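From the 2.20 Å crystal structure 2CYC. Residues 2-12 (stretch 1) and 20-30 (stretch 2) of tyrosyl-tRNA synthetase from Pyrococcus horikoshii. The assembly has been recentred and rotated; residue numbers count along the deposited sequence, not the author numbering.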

# COMPACT_ATOMS: atom_id res chain seq x y z
N ASP A 2 1.34 -22.61 -36.64
CA ASP A 2 2.77 -22.78 -36.39
C ASP A 2 3.29 -21.78 -35.34
O ASP A 2 2.94 -20.59 -35.37
CB ASP A 2 3.54 -22.62 -37.70
CG ASP A 2 4.98 -23.07 -37.58
OD1 ASP A 2 5.81 -22.31 -37.03
OD2 ASP A 2 5.29 -24.20 -38.04
N ILE A 3 4.12 -22.25 -34.43
CA ILE A 3 4.66 -21.39 -33.39
C ILE A 3 5.39 -20.16 -33.95
O ILE A 3 5.39 -19.09 -33.34
CB ILE A 3 5.60 -22.19 -32.46
CG1 ILE A 3 5.97 -21.35 -31.23
CG2 ILE A 3 6.84 -22.64 -33.23
CD1 ILE A 3 6.61 -22.15 -30.13
N GLU A 4 5.99 -20.31 -35.13
CA GLU A 4 6.71 -19.20 -35.76
C GLU A 4 5.75 -18.07 -36.14
O GLU A 4 6.04 -16.89 -35.95
CB GLU A 4 7.45 -19.70 -37.01
CG GLU A 4 8.24 -18.64 -37.74
CD GLU A 4 9.12 -19.22 -38.84
OE1 GLU A 4 9.79 -18.43 -39.53
OE2 GLU A 4 9.15 -20.45 -39.02
N GLU A 5 4.60 -18.45 -36.66
CA GLU A 5 3.58 -17.49 -37.04
C GLU A 5 2.97 -16.84 -35.79
O GLU A 5 2.62 -15.65 -35.81
CB GLU A 5 2.51 -18.19 -37.86
CG GLU A 5 1.35 -17.32 -38.28
CD GLU A 5 0.44 -18.01 -39.29
OE1 GLU A 5 -0.63 -17.46 -39.60
OE2 GLU A 5 0.81 -19.11 -39.77
N ARG A 6 2.85 -17.60 -34.71
CA ARG A 6 2.29 -17.07 -33.46
C ARG A 6 3.24 -16.02 -32.88
O ARG A 6 2.81 -14.95 -32.45
CB ARG A 6 2.08 -18.18 -32.43
CG ARG A 6 1.06 -19.22 -32.89
CD ARG A 6 -0.06 -19.37 -31.86
NE ARG A 6 0.33 -20.33 -30.86
CZ ARG A 6 -0.35 -20.61 -29.75
NH1 ARG A 6 -1.49 -19.99 -29.44
NH2 ARG A 6 0.12 -21.54 -28.94
N ILE A 7 4.53 -16.35 -32.86
CA ILE A 7 5.54 -15.44 -32.36
C ILE A 7 5.55 -14.15 -33.17
O ILE A 7 5.58 -13.06 -32.61
CB ILE A 7 6.94 -16.09 -32.42
CG1 ILE A 7 7.03 -17.17 -31.34
CG2 ILE A 7 8.03 -15.02 -32.26
CD1 ILE A 7 8.33 -17.98 -31.34
N ASN A 8 5.49 -14.28 -34.50
CA ASN A 8 5.50 -13.10 -35.36
C ASN A 8 4.29 -12.19 -35.13
O ASN A 8 4.40 -10.98 -35.24
CB ASN A 8 5.54 -13.49 -36.84
CG ASN A 8 6.90 -14.00 -37.27
OD1 ASN A 8 7.91 -13.73 -36.62
ND2 ASN A 8 6.93 -14.74 -38.37
N LEU A 9 3.14 -12.78 -34.83
CA LEU A 9 1.94 -11.98 -34.57
C LEU A 9 2.19 -11.13 -33.31
O LEU A 9 1.80 -9.96 -33.25
CB LEU A 9 0.73 -12.89 -34.34
CG LEU A 9 -0.42 -13.11 -35.35
CD1 LEU A 9 -0.31 -12.18 -36.54
CD2 LEU A 9 -0.42 -14.56 -35.80
N VAL A 10 2.85 -11.71 -32.31
CA VAL A 10 3.12 -10.97 -31.08
C VAL A 10 4.18 -9.89 -31.35
O VAL A 10 4.08 -8.77 -30.86
CB VAL A 10 3.64 -11.92 -29.97
CG1 VAL A 10 4.10 -11.11 -28.74
CG2 VAL A 10 2.55 -12.88 -29.57
N LEU A 11 5.16 -10.25 -32.16
CA LEU A 11 6.27 -9.37 -32.51
C LEU A 11 5.99 -8.25 -33.52
O LEU A 11 6.66 -7.23 -33.49
CB LEU A 11 7.44 -10.22 -33.01
CG LEU A 11 8.37 -10.86 -31.97
CD1 LEU A 11 9.27 -9.79 -31.39
CD2 LEU A 11 7.56 -11.53 -30.86
N LYS A 12 5.01 -8.43 -34.39
CA LYS A 12 4.75 -7.40 -35.40
C LYS A 12 4.39 -6.02 -34.86
O LYS A 12 3.76 -5.90 -33.80
CB LYS A 12 3.66 -7.87 -36.37
CG LYS A 12 2.35 -8.23 -35.70
CD LYS A 12 1.30 -8.70 -36.71
CE LYS A 12 0.83 -7.57 -37.62
NZ LYS A 12 -0.47 -7.88 -38.26
N THR A 20 10.33 -11.88 -22.67
CA THR A 20 11.39 -11.98 -23.69
C THR A 20 10.86 -12.94 -24.75
O THR A 20 9.93 -13.73 -24.50
CB THR A 20 12.69 -12.61 -23.12
OG1 THR A 20 12.43 -13.98 -22.77
CG2 THR A 20 13.20 -11.85 -21.89
N VAL A 21 11.46 -12.91 -25.94
CA VAL A 21 11.02 -13.80 -27.01
C VAL A 21 11.23 -15.25 -26.60
O VAL A 21 10.41 -16.12 -26.91
CB VAL A 21 11.79 -13.51 -28.32
CG1 VAL A 21 11.40 -14.54 -29.38
CG2 VAL A 21 11.45 -12.11 -28.80
N GLU A 22 12.32 -15.51 -25.89
CA GLU A 22 12.60 -16.86 -25.43
C GLU A 22 11.51 -17.37 -24.48
O GLU A 22 11.06 -18.51 -24.60
CB GLU A 22 13.96 -16.91 -24.73
CG GLU A 22 14.21 -18.22 -24.00
CD GLU A 22 15.54 -18.24 -23.25
OE1 GLU A 22 15.75 -19.18 -22.47
OE2 GLU A 22 16.36 -17.32 -23.45
N ASN A 23 11.08 -16.54 -23.54
CA ASN A 23 10.05 -16.98 -22.60
C ASN A 23 8.71 -17.14 -23.32
O ASN A 23 7.92 -18.04 -23.01
CB ASN A 23 9.91 -16.00 -21.43
CG ASN A 23 9.00 -16.54 -20.33
OD1 ASN A 23 8.23 -15.80 -19.71
ND2 ASN A 23 9.09 -17.85 -20.07
N LEU A 24 8.46 -16.26 -24.29
CA LEU A 24 7.22 -16.32 -25.07
C LEU A 24 7.14 -17.65 -25.79
O LEU A 24 6.10 -18.32 -25.77
CB LEU A 24 7.20 -15.17 -26.09
CG LEU A 24 6.06 -15.18 -27.12
CD1 LEU A 24 4.71 -14.91 -26.44
CD2 LEU A 24 6.34 -14.13 -28.19
N ARG A 25 8.23 -18.03 -26.45
CA ARG A 25 8.29 -19.28 -27.19
C ARG A 25 8.09 -20.44 -26.22
O ARG A 25 7.38 -21.40 -26.52
CB ARG A 25 9.64 -19.40 -27.90
CG ARG A 25 9.88 -20.73 -28.60
CD ARG A 25 11.18 -20.67 -29.38
NE ARG A 25 11.64 -21.97 -29.83
CZ ARG A 25 12.77 -22.16 -30.50
NH1 ARG A 25 13.13 -23.37 -30.88
NH2 ARG A 25 13.54 -21.12 -30.80
N HIS A 26 8.72 -20.34 -25.06
CA HIS A 26 8.60 -21.35 -24.03
C HIS A 26 7.12 -21.51 -23.66
O HIS A 26 6.60 -22.63 -23.60
CB HIS A 26 9.41 -20.92 -22.80
CG HIS A 26 9.28 -21.84 -21.63
ND1 HIS A 26 9.61 -23.18 -21.69
CD2 HIS A 26 8.87 -21.61 -20.36
CE1 HIS A 26 9.41 -23.73 -20.50
NE2 HIS A 26 8.96 -22.80 -19.68
N LEU A 27 6.43 -20.39 -23.42
CA LEU A 27 5.02 -20.45 -23.07
C LEU A 27 4.19 -21.13 -24.17
O LEU A 27 3.30 -21.91 -23.87
CB LEU A 27 4.45 -19.06 -22.79
CG LEU A 27 5.03 -18.29 -21.60
CD1 LEU A 27 4.10 -17.13 -21.26
CD2 LEU A 27 5.18 -19.21 -20.40
N PHE A 28 4.48 -20.80 -25.43
CA PHE A 28 3.75 -21.41 -26.54
C PHE A 28 4.00 -22.91 -26.57
O PHE A 28 3.05 -23.70 -26.67
CB PHE A 28 4.19 -20.80 -27.88
CG PHE A 28 3.53 -19.48 -28.21
CD1 PHE A 28 4.23 -18.49 -28.91
CD2 PHE A 28 2.21 -19.23 -27.84
CE1 PHE A 28 3.62 -17.27 -29.24
CE2 PHE A 28 1.59 -18.01 -28.17
CZ PHE A 28 2.30 -17.03 -28.87
N GLU A 29 5.26 -23.31 -26.46
CA GLU A 29 5.65 -24.71 -26.50
C GLU A 29 5.09 -25.59 -25.39
O GLU A 29 4.65 -26.71 -25.65
CB GLU A 29 7.17 -24.85 -26.54
CG GLU A 29 7.77 -24.47 -27.88
CD GLU A 29 9.28 -24.69 -27.95
OE1 GLU A 29 9.90 -24.34 -28.99
OE2 GLU A 29 9.85 -25.20 -26.96
N ILE A 30 5.09 -25.10 -24.15
CA ILE A 30 4.60 -25.89 -23.03
C ILE A 30 3.09 -25.85 -22.90
O ILE A 30 2.52 -26.51 -22.04
CB ILE A 30 5.23 -25.43 -21.71
CG1 ILE A 30 4.73 -24.01 -21.37
CG2 ILE A 30 6.76 -25.46 -21.83
CD1 ILE A 30 5.43 -23.37 -20.20
O HOH W 1 -0.12 -22.75 -26.76

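The two stretches form an apolar helix-helix contact, centred on Phe28 and joined by no direct hydrogen bond, with a single water spanning the pair. Helix 3-11 and the helix beginning at Val21 run in roughly opposing directions, their N-to-C vectors 135° apart and their axes 10.5 Å apart at closest approach. The register follows from this: Ile3 CA lies 6.9 Å from Phe28 CA, and Ile7 CA 7.0 Å from Arg25 CA, so later residues of one helix meet earlier residues of the other. Together the stretches bury 502 Å², of which Phe28 contributes 112 Å².

Phe28 points toward the first helix as a knob among Ile3, Arg6, Ile7 and Val10. Arg6 CB lies over one ring face, 4.0 Å from the Phe28 ring centroid and 25° off the normal, the geometry of a CH-pi contact. Val10 CG2 approaches the ring edge, 4.2 Å from Phe28 CZ, while Ile7 CG1 comes within 3.9 Å of Phe28 CD1. The Arg6 guanidinium turns a face to the ring, with NH2 3.3 Å from Phe28 CD2. That same Arg6 NH2 donates to water 1 at 2.5 Å, and the water donates a weak bond to Phe28 O at 3.3 Å.

Aliphatic packing continues along the helices. Leu24 CD2 lies 3.8 Å from Val10 CG1 and 3.9 Å from Leu11 CD2; Leu11 CD1 also reaches Val21 CG2 at 4.1 Å. Toward the start of the first helix, Ile3 CD1 packs 3.4 Å from Glu29 CG and 3.9 Å from Arg25 CG, touching the methylene portions of two charged residues. Their charged ends pair within the second stretch: Arg25 NE donates to Glu29 OE1 at 3.1 Å and 174°, a nearly linear salt bridge spanning one helical turn.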